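Long-range contacts in substrate-binding protein (PDB 6WPN), which probably binds a sugar or oligosaccharide in the periplasm of a marine cyanobacterium, as a solute-binding component of a transport system: residues N91-A96 with V380-T385; N118-V123 with S339-L344; I137-T142 with M300-P305. All blocks are in the same frame, centred on the assembly; numbering follows the deposited sequence.

Interaction 1 (N91-A96 with V380-T385); sequences NPPFAA and VLVPAT
P92, P93 and A96, at the N-terminal start of helix 92-99, pack against loop V380-T385 in a bacterial solute-binding fold. This helix begins just after strand 87-90, and no hydrogen bond crosses to the loop, so the fit depends on ring carbons and methyl groups. P92 brings its CB to within 3.7 Å of A384 CB, while its CG reaches toward V380 CG1. P93 turns its ring to the neighbouring side, where its CG lies 3.7 Å from V382 CG2. The P93 and V382 side chains cross at about a right angle. With chi1 at -65°, V382 CG1 lies anti to the carbonyl carbon, and CG2, the branch that touches, falls between the backbone N and the carbonyl carbon.

Both backbones are shaped by local bonds. N91 is the N-cap: with chi1 at 69° its amide folds back and OD1 accepts from F94 N at 3.2 Å, the donor lying 49° out of the carbonyl plane. On the loop side A384 is the centre of an inverse gamma turn, closed by a weak bond from T385 N to P383 O. The surroundings extend the apolar patch, with P92 also touching L299 of strand 295-303 and P93 resting on V388 and K389 of helix 388-403. One turn along from P92, the A96 CB methyl meets the backbone of the turn, 3.4 Å from A384 O and 3.7 Å from T385 C.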
loop_
_atom_site.group_PDB
_atom_site.type_symbol
_atom_site.label_atom_id
_atom_site.label_comp_id
_atom_site.label_asym_id
_atom_site.label_seq_id
_atom_site.Cartn_x
_atom_site.Cartn_y
_atom_site.Cartn_z
ATOM N N ASN A 91 4.608 -5.661 -6.125
ATOM C CA ASN A 91 4.909 -4.471 -5.349
ATOM C C ASN A 91 6.384 -4.512 -4.964
ATOM O O ASN A 91 7.010 -5.578 -5.014
ATOM C CB ASN A 91 4.027 -4.365 -4.093
ATOM C CG ASN A 91 4.349 -5.412 -3.056
ATOM O OD1 ASN A 91 4.804 -6.504 -3.377
ATOM N ND2 ASN A 91 4.115 -5.077 -1.792
ATOM N N PRO A 92 6.979 -3.372 -4.615
ATOM C CA PRO A 92 8.437 -3.321 -4.386
ATOM C C PRO A 92 8.929 -4.390 -3.418
ATOM O O PRO A 92 9.961 -5.019 -3.695
ATOM C CB PRO A 92 8.668 -1.898 -3.837
ATOM C CG PRO A 92 7.298 -1.257 -3.726
ATOM C CD PRO A 92 6.396 -2.022 -4.638
ATOM N N PRO A 93 8.263 -4.626 -2.272
ATOM C CA PRO A 93 8.777 -5.683 -1.375
ATOM C C PRO A 93 8.825 -7.061 -2.014
ATOM O O PRO A 93 9.879 -7.711 -2.001
ATOM C CB PRO A 93 7.799 -5.641 -0.195
ATOM C CG PRO A 93 7.269 -4.275 -0.201
ATOM C CD PRO A 93 7.121 -3.933 -1.647
ATOM N N PHE A 94 7.708 -7.532 -2.575
ATOM C CA PHE A 94 7.695 -8.867 -3.165
ATOM C C PHE A 94 8.580 -8.951 -4.400
ATOM O O PHE A 94 9.164 -10.008 -4.669
ATOM C CB PHE A 94 6.267 -9.292 -3.493
ATOM C CG PHE A 94 6.154 -10.724 -3.923
ATOM C CD1 PHE A 94 5.477 -11.063 -5.079
ATOM C CD2 PHE A 94 6.736 -11.733 -3.172
ATOM C CE1 PHE A 94 5.376 -12.383 -5.480
ATOM C CE2 PHE A 94 6.643 -13.054 -3.569
ATOM C CZ PHE A 94 5.960 -13.378 -4.725
ATOM N N ALA A 95 8.694 -7.861 -5.160
ATOM C CA ALA A 95 9.548 -7.875 -6.343
ATOM C C ALA A 95 11.011 -8.077 -5.969
ATOM O O ALA A 95 11.764 -8.696 -6.728
ATOM C CB ALA A 95 9.372 -6.580 -7.135
ATOM N N ALA A 96 11.430 -7.557 -4.814
ATOM C CA ALA A 96 12.812 -7.726 -4.378
ATOM C C ALA A 96 13.102 -9.170 -3.984
ATOM O O ALA A 96 14.178 -9.696 -4.290
ATOM C CB ALA A 96 13.118 -6.780 -3.216
ATOM N N VAL A 380 8.149 5.782 -0.897
ATOM C CA VAL A 380 7.906 4.381 -0.578
ATOM C C VAL A 380 8.683 4.120 0.706
ATOM O O VAL A 380 9.897 4.347 0.760
ATOM C CB VAL A 380 8.366 3.451 -1.708
ATOM C CG1 VAL A 380 8.410 2.012 -1.228
ATOM C CG2 VAL A 380 7.450 3.585 -2.911
ATOM N N LEU A 381 7.991 3.637 1.735
ATOM C CA LEU A 381 8.591 3.570 3.063
ATOM C C LEU A 381 9.107 2.188 3.443
ATOM O O LEU A 381 10.184 2.088 4.040
ATOM C CB LEU A 381 7.579 4.036 4.115
ATOM C CG LEU A 381 7.072 5.475 3.998
ATOM C CD1 LEU A 381 6.063 5.775 5.092
ATOM C CD2 LEU A 381 8.229 6.458 4.052
ATOM N N VAL A 382 8.381 1.122 3.123
ATOM C CA VAL A 382 8.932 -0.215 3.333
ATOM C C VAL A 382 10.090 -0.387 2.353
ATOM O O VAL A 382 9.890 -0.306 1.132
ATOM C CB VAL A 382 7.854 -1.303 3.180
ATOM C CG1 VAL A 382 6.816 -1.160 4.279
ATOM C CG2 VAL A 382 7.173 -1.234 1.818
ATOM N N PRO A 383 11.320 -0.573 2.832
ATOM C CA PRO A 383 12.451 -0.692 1.904
ATOM C C PRO A 383 12.299 -1.925 1.025
ATOM O O PRO A 383 12.065 -3.032 1.514
ATOM C CB PRO A 383 13.667 -0.791 2.833
ATOM C CG PRO A 383 13.118 -1.285 4.130
ATOM C CD PRO A 383 11.736 -0.704 4.240
ATOM N N ALA A 384 12.408 -1.719 -0.288
ATOM C CA ALA A 384 12.254 -2.808 -1.245
ATOM C C ALA A 384 13.416 -3.784 -1.131
ATOM O O ALA A 384 14.299 -3.812 -1.994
ATOM C CB ALA A 384 12.159 -2.258 -2.669
ATOM N N THR A 385 13.433 -4.568 -0.059
ATOM C CA THR A 385 14.496 -5.515 0.222
ATOM C C THR A 385 13.939 -6.931 0.351
ATOM O O THR A 385 12.733 -7.119 0.541
ATOM C CB THR A 385 15.220 -5.116 1.515
ATOM O OG1 THR A 385 14.326 -5.299 2.617
ATOM C CG2 THR A 385 15.645 -3.656 1.458
#

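Interaction 2 (N118-V123 with S339-L344); sequences NYLPSV and SSLEAL
Y119 and S340 form a single backbone bridge between two chain segments, each about to enter a helix, and two hydrogen bonds hold them together. L120 N donates to S339 O at 2.9 Å, nearly along the C=O axis. L341 N donates to N118 O at 3.1 Å, with the donor tilted 35° from the carbonyl plane. Two longer CA-H...O contacts, from S340 CA to N118 O and from Y119 CA to S339 O, fill in between them.

Leucines cover one flank of the bridge. L120 CG is anti to its backbone N (chi1 -168°), which carries CD1 to 3.7 Å from L341 CD2; the two side chains cross at about a right angle. L341 CD1 turns instead to the main chain, 3.6 Å from Y119 O, and L344 CD2 touches L120 CD1 more distantly. Elsewhere on the bridge, S339 OG lies in the plane of the Y119 ring, at its edge and 3.9 Å from CD2, while V123 CG1 approaches S339 CB.

Behind this first shell, S340 acts as the N-cap of helix 341-352: its OG, anti to the backbone N (chi1 164°), accepts from A343 N at 3.3 Å. Y119 OH is tied to T322 OG1, and S339 N to Q327 OE1 of helix 324-334. S339 OG points at W139 O, a bond modelled so short that its exact length is doubtful. The bridge thus lies between the start of helix 121-124 and the start of helix 341-352, with Y119 packed on I137 and V123 on P138 and L141 of strand 137-149, and helix 324-334 touching both Y119 and A343.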
loop_
_atom_site.group_PDB
_atom_site.type_symbol
_atom_site.label_atom_id
_atom_site.label_comp_id
_atom_site.label_asym_id
_atom_site.label_seq_id
_atom_site.Cartn_x
_atom_site.Cartn_y
_atom_site.Cartn_z
ATOM N N ASN A 118 8.481 8.092 -20.428
ATOM C CA ASN A 118 7.036 8.174 -20.268
ATOM C C ASN A 118 6.570 7.970 -18.834
ATOM O O ASN A 118 5.377 8.142 -18.566
ATOM C CB ASN A 118 6.348 7.151 -21.175
ATOM C CG ASN A 118 6.463 7.503 -22.645
ATOM O OD1 ASN A 118 7.000 8.553 -23.007
ATOM N ND2 ASN A 118 5.958 6.625 -23.503
ATOM N N TYR A 119 7.464 7.623 -17.914
ATOM C CA TYR A 119 7.085 7.337 -16.540
ATOM C C TYR A 119 7.713 8.348 -15.590
ATOM O O TYR A 119 8.707 9.007 -15.913
ATOM C CB TYR A 119 7.494 5.914 -16.134
ATOM C CG TYR A 119 6.843 4.837 -16.973
ATOM C CD1 TYR A 119 7.388 4.456 -18.193
ATOM C CD2 TYR A 119 5.684 4.197 -16.542
ATOM C CE1 TYR A 119 6.796 3.473 -18.964
ATOM C CE2 TYR A 119 5.086 3.213 -17.304
ATOM C CZ TYR A 119 5.646 2.852 -18.516
ATOM O OH TYR A 119 5.057 1.875 -19.286
ATOM N N LEU A 120 7.105 8.469 -14.416
ATOM C CA LEU A 120 7.653 9.304 -13.360
ATOM C C LEU A 120 9.022 8.763 -12.965
ATOM O O LEU A 120 9.124 7.585 -12.589
ATOM C CB LEU A 120 6.706 9.315 -12.162
ATOM C CG LEU A 120 6.920 10.336 -11.043
ATOM C CD1 LEU A 120 6.707 11.758 -11.540
ATOM C CD2 LEU A 120 5.988 10.035 -9.881
ATOM N N PRO A 121 10.088 9.569 -13.034
ATOM C CA PRO A 121 11.431 9.024 -12.758
ATOM C C PRO A 121 11.571 8.438 -11.366
ATOM O O PRO A 121 12.197 7.382 -11.206
ATOM C CB PRO A 121 12.354 10.236 -12.968
ATOM C CG PRO A 121 11.468 11.431 -12.825
ATOM C CD PRO A 121 10.127 11.005 -13.352
ATOM N N SER A 122 11.000 9.092 -10.352
ATOM C CA SER A 122 11.112 8.589 -8.986
ATOM C C SER A 122 10.521 7.191 -8.854
ATOM O O SER A 122 11.038 6.359 -8.101
ATOM C CB SER A 122 10.414 9.545 -8.022
ATOM O OG SER A 122 9.114 9.856 -8.492
ATOM N N VAL A 123 9.432 6.917 -9.568
ATOM C CA VAL A 123 8.775 5.622 -9.452
ATOM C C VAL A 123 9.327 4.601 -10.445
ATOM O O VAL A 123 9.258 3.393 -10.190
ATOM C CB VAL A 123 7.255 5.791 -9.612
ATOM C CG1 VAL A 123 6.543 4.438 -9.619
ATOM C CG2 VAL A 123 6.718 6.701 -8.544
ATOM N N SER A 339 1.322 6.266 -12.845
ATOM C CA SER A 339 2.752 6.520 -12.920
ATOM C C SER A 339 3.173 7.096 -14.264
ATOM O O SER A 339 4.342 7.458 -14.430
ATOM C CB SER A 339 3.536 5.232 -12.634
ATOM O OG SER A 339 3.212 4.220 -13.572
ATOM N N SER A 340 2.250 7.192 -15.218
ATOM C CA SER A 340 2.530 7.821 -16.499
ATOM C C SER A 340 2.476 9.333 -16.356
ATOM O O SER A 340 1.518 9.874 -15.797
ATOM C CB SER A 340 1.516 7.357 -17.543
ATOM O OG SER A 340 1.526 8.198 -18.684
ATOM N N LEU A 341 3.494 10.015 -16.887
ATOM C CA LEU A 341 3.523 11.475 -16.839
ATOM C C LEU A 341 2.344 12.074 -17.593
ATOM O O LEU A 341 1.699 13.015 -17.111
ATOM C CB LEU A 341 4.846 11.995 -17.402
ATOM C CG LEU A 341 6.071 11.658 -16.549
ATOM C CD1 LEU A 341 7.348 12.113 -17.226
ATOM C CD2 LEU A 341 5.936 12.263 -15.153
ATOM N N GLU A 342 2.052 11.542 -18.783
ATOM C CA GLU A 342 0.925 12.029 -19.570
ATOM C C GLU A 342 -0.382 11.863 -18.806
ATOM O O GLU A 342 -1.192 12.792 -18.720
ATOM C CB GLU A 342 0.851 11.266 -20.892
ATOM C CG GLU A 342 2.000 11.521 -21.843
ATOM C CD GLU A 342 1.920 10.691 -23.101
ATOM O OE1 GLU A 342 1.077 9.772 -23.170
ATOM O OE2 GLU A 342 2.709 10.971 -24.027
ATOM N N ALA A 343 -0.601 10.674 -18.240
ATOM C CA ALA A 343 -1.834 10.404 -17.510
ATOM C C ALA A 343 -1.891 11.171 -16.193
ATOM O O ALA A 343 -2.953 11.676 -15.808
ATOM C CB ALA A 343 -1.974 8.904 -17.266
ATOM N N LEU A 344 -0.761 11.266 -15.488
ATOM C CA LEU A 344 -0.736 11.983 -14.217
ATOM C C LEU A 344 -1.077 13.454 -14.408
ATOM O O LEU A 344 -1.869 14.022 -13.647
ATOM C CB LEU A 344 0.636 11.836 -13.557
ATOM C CG LEU A 344 0.857 12.598 -12.249
ATOM C CD1 LEU A 344 -0.124 12.137 -11.179
ATOM C CD2 LEU A 344 2.294 12.449 -11.772
#

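Interaction 3 (I137-T142 with M300-P305); sequences IPWYLT and MTLAVP
I137 and L302 form a hydrogen-bonded antiparallel pair where strand 137-149 meets strand 295-303 in the buried central sheet. I137 N to L302 O and L302 N to I137 O are both 2.8 Å. The next pair, P138 with T301, is non-hydrogen-bonded, as suits a proline with no N-H to give. Beyond it, W139 N reaches M300 O at 2.7 Å and M300 N reaches Y140 O at 2.9 Å. The N-to-C directions of the short strand segments make an angle of 147°, some way off strict antiparallel.

Strand 295-303 is hydrogen-bonded on its other edge to strand 87-90, through T301 with L90 and A303 with V88. An antiparallel strand inserted between two that run the same way fits the sheet order of the type II periplasmic binding proteins.

W139 and Y140 pack their rings against side chains of the partner strand. The selenomethionine at M300 lays its CG over one face of the Y140 ring, a CH-pi contact 3.7 Å from the centroid; the bend at chi2 sets SE oblique to the ring in a looser Met-aromatic contact, and chi3 then turns CE. The W139 indole lies between L302 CD1 on one face and Y140 CD1 on the other, both offset toward the rim, and L302 CD2 meets its CE3 at 3.7 Å. F330 packs its ring against Y140, while I137 touches A318 and L319 of helix 311-321.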
loop_
_atom_site.group_PDB
_atom_site.type_symbol
_atom_site.label_atom_id
_atom_site.label_comp_id
_atom_site.label_asym_id
_atom_site.label_seq_id
_atom_site.Cartn_x
_atom_site.Cartn_y
_atom_site.Cartn_z
ATOM N N ILE A 137 8.020 -2.695 -14.585
ATOM C CA ILE A 137 7.496 -1.457 -15.149
ATOM C C ILE A 137 6.475 -0.895 -14.166
ATOM O O ILE A 137 5.594 -1.643 -13.717
ATOM C CB ILE A 137 6.855 -1.696 -16.529
ATOM C CG1 ILE A 137 7.925 -2.087 -17.547
ATOM C CG2 ILE A 137 6.090 -0.462 -16.998
ATOM C CD1 ILE A 137 7.361 -2.637 -18.837
ATOM N N PRO A 138 6.560 0.380 -13.799
ATOM C CA PRO A 138 5.576 0.935 -12.863
ATOM C C PRO A 138 4.194 0.975 -13.489
ATOM O O PRO A 138 4.033 1.283 -14.671
ATOM C CB PRO A 138 6.102 2.350 -12.580
ATOM C CG PRO A 138 7.517 2.339 -13.032
ATOM C CD PRO A 138 7.598 1.356 -14.154
ATOM N N TRP A 139 3.192 0.650 -12.678
ATOM C CA TRP A 139 1.809 0.708 -13.123
ATOM C C TRP A 139 1.119 1.873 -12.423
ATOM O O TRP A 139 1.376 3.032 -12.751
ATOM C CB TRP A 139 1.100 -0.619 -12.852
ATOM C CG TRP A 139 -0.242 -0.734 -13.502
ATOM C CD1 TRP A 139 -0.854 0.192 -14.295
ATOM C CD2 TRP A 139 -1.154 -1.830 -13.388
ATOM N NE1 TRP A 139 -2.089 -0.263 -14.688
ATOM C CE2 TRP A 139 -2.295 -1.505 -14.146
ATOM C CE3 TRP A 139 -1.112 -3.061 -12.722
ATOM C CZ2 TRP A 139 -3.387 -2.364 -14.256
ATOM C CZ3 TRP A 139 -2.199 -3.916 -12.836
ATOM C CH2 TRP A 139 -3.320 -3.561 -13.595
ATOM N N TYR A 140 0.240 1.591 -11.474
ATOM C CA TYR A 140 -0.444 2.636 -10.730
ATOM C C TYR A 140 0.075 2.698 -9.298
ATOM O O TYR A 140 0.877 1.870 -8.856
ATOM C CB TYR A 140 -1.957 2.411 -10.730
ATOM C CG TYR A 140 -2.404 1.198 -9.952
ATOM C CD1 TYR A 140 -2.408 -0.061 -10.531
ATOM C CD2 TYR A 140 -2.843 1.316 -8.639
ATOM C CE1 TYR A 140 -2.830 -1.169 -9.825
ATOM C CE2 TYR A 140 -3.263 0.209 -7.923
ATOM C CZ TYR A 140 -3.256 -1.025 -8.522
ATOM O OH TYR A 140 -3.677 -2.122 -7.812
ATOM N N LEU A 141 -0.394 3.708 -8.571
ATOM C CA LEU A 141 0.017 3.900 -7.190
ATOM C C LEU A 141 -1.101 4.585 -6.416
ATOM O O LEU A 141 -1.956 5.268 -6.986
ATOM C CB LEU A 141 1.340 4.671 -7.112
ATOM C CG LEU A 141 1.340 6.084 -7.679
ATOM C CD1 LEU A 141 0.745 7.064 -6.708
ATOM C CD2 LEU A 141 2.778 6.470 -8.015
ATOM N N THR A 142 -1.091 4.374 -5.102
ATOM C CA THR A 142 -2.100 4.909 -4.203
ATOM C C THR A 142 -1.427 5.661 -3.070
ATOM O O THR A 142 -0.459 5.166 -2.482
ATOM C CB THR A 142 -2.976 3.803 -3.590
ATOM O OG1 THR A 142 -2.176 3.003 -2.714
ATOM C CG2 THR A 142 -3.533 2.891 -4.653
HETATM N N MSE A 300 2.494 -0.134 -7.422
HETATM C CA MSE A 300 2.147 -1.363 -8.126
HETATM C C MSE A 300 2.903 -1.439 -9.448
HETATM O O MSE A 300 2.904 -0.482 -10.219
HETATM C CB MSE A 300 0.641 -1.434 -8.374
HETATM C CG MSE A 300 -0.181 -1.341 -7.109
HETATM SE SE MSE A 300 0.313 -2.713 -5.822
HETATM C CE MSE A 300 -0.202 -4.295 -6.837
ATOM N N THR A 301 3.549 -2.575 -9.707
ATOM C CA THR A 301 4.381 -2.737 -10.891
ATOM C C THR A 301 3.981 -3.995 -11.649
ATOM O O THR A 301 3.192 -4.818 -11.177
ATOM C CB THR A 301 5.872 -2.813 -10.538
ATOM O OG1 THR A 301 6.110 -3.957 -9.710
ATOM C CG2 THR A 301 6.309 -1.559 -9.799
ATOM N N LEU A 302 4.535 -4.125 -12.850
ATOM C CA LEU A 302 4.336 -5.293 -13.695
ATOM C C LEU A 302 5.702 -5.849 -14.063
ATOM O O LEU A 302 6.573 -5.097 -14.507
ATOM C CB LEU A 302 3.540 -4.934 -14.952
ATOM C CG LEU A 302 2.102 -4.489 -14.686
ATOM C CD1 LEU A 302 1.389 -4.196 -15.993
ATOM C CD2 LEU A 302 1.347 -5.530 -13.865
ATOM N N ALA A 303 5.896 -7.154 -13.867
ATOM C CA ALA A 303 7.183 -7.792 -14.108
ATOM C C ALA A 303 7.017 -8.973 -15.058
ATOM O O ALA A 303 5.924 -9.526 -15.213
ATOM C CB ALA A 303 7.833 -8.256 -12.799
ATOM N N VAL A 304 8.125 -9.356 -15.689
ATOM C CA VAL A 304 8.151 -10.463 -16.643
ATOM C C VAL A 304 9.051 -11.576 -16.109
ATOM O O VAL A 304 10.281 -11.420 -16.078
ATOM C CB VAL A 304 8.626 -9.989 -18.027
ATOM C CG1 VAL A 304 8.610 -11.149 -19.023
ATOM C CG2 VAL A 304 7.771 -8.838 -18.518
ATOM N N PRO A 305 8.489 -12.713 -15.702
ATOM C CA PRO A 305 9.320 -13.814 -15.194
ATOM C C PRO A 305 10.338 -14.278 -16.224
ATOM O O PRO A 305 10.079 -14.270 -17.429
ATOM C CB PRO A 305 8.295 -14.910 -14.886
ATOM C CG PRO A 305 7.029 -14.149 -14.606
ATOM C CD PRO A 305 7.050 -13.001 -15.571
#

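The three contacts nest along the chain: interaction 1 joins the outermost pair of segments, interaction 2 the next, and interaction 3 the innermost. Interaction 3 lies spatially between the others, its centre about 12 Å from each of theirs; the centres of interactions 1 and 2 are about 19 Å apart, their nearest atoms about 6 Å. Strand 137-149 meets interaction 2, where the Y119 ring packs on P138 and S339 OG faces W139 O. On the other strand T301 approaches N91, at the start of the helix in interaction 1. The central sheet therefore links all three, and chain parts about 160 to 280 residues apart converge on it, so segments from residues 300 to 385 complete a sheet and its surroundings begun by the first third of the chain.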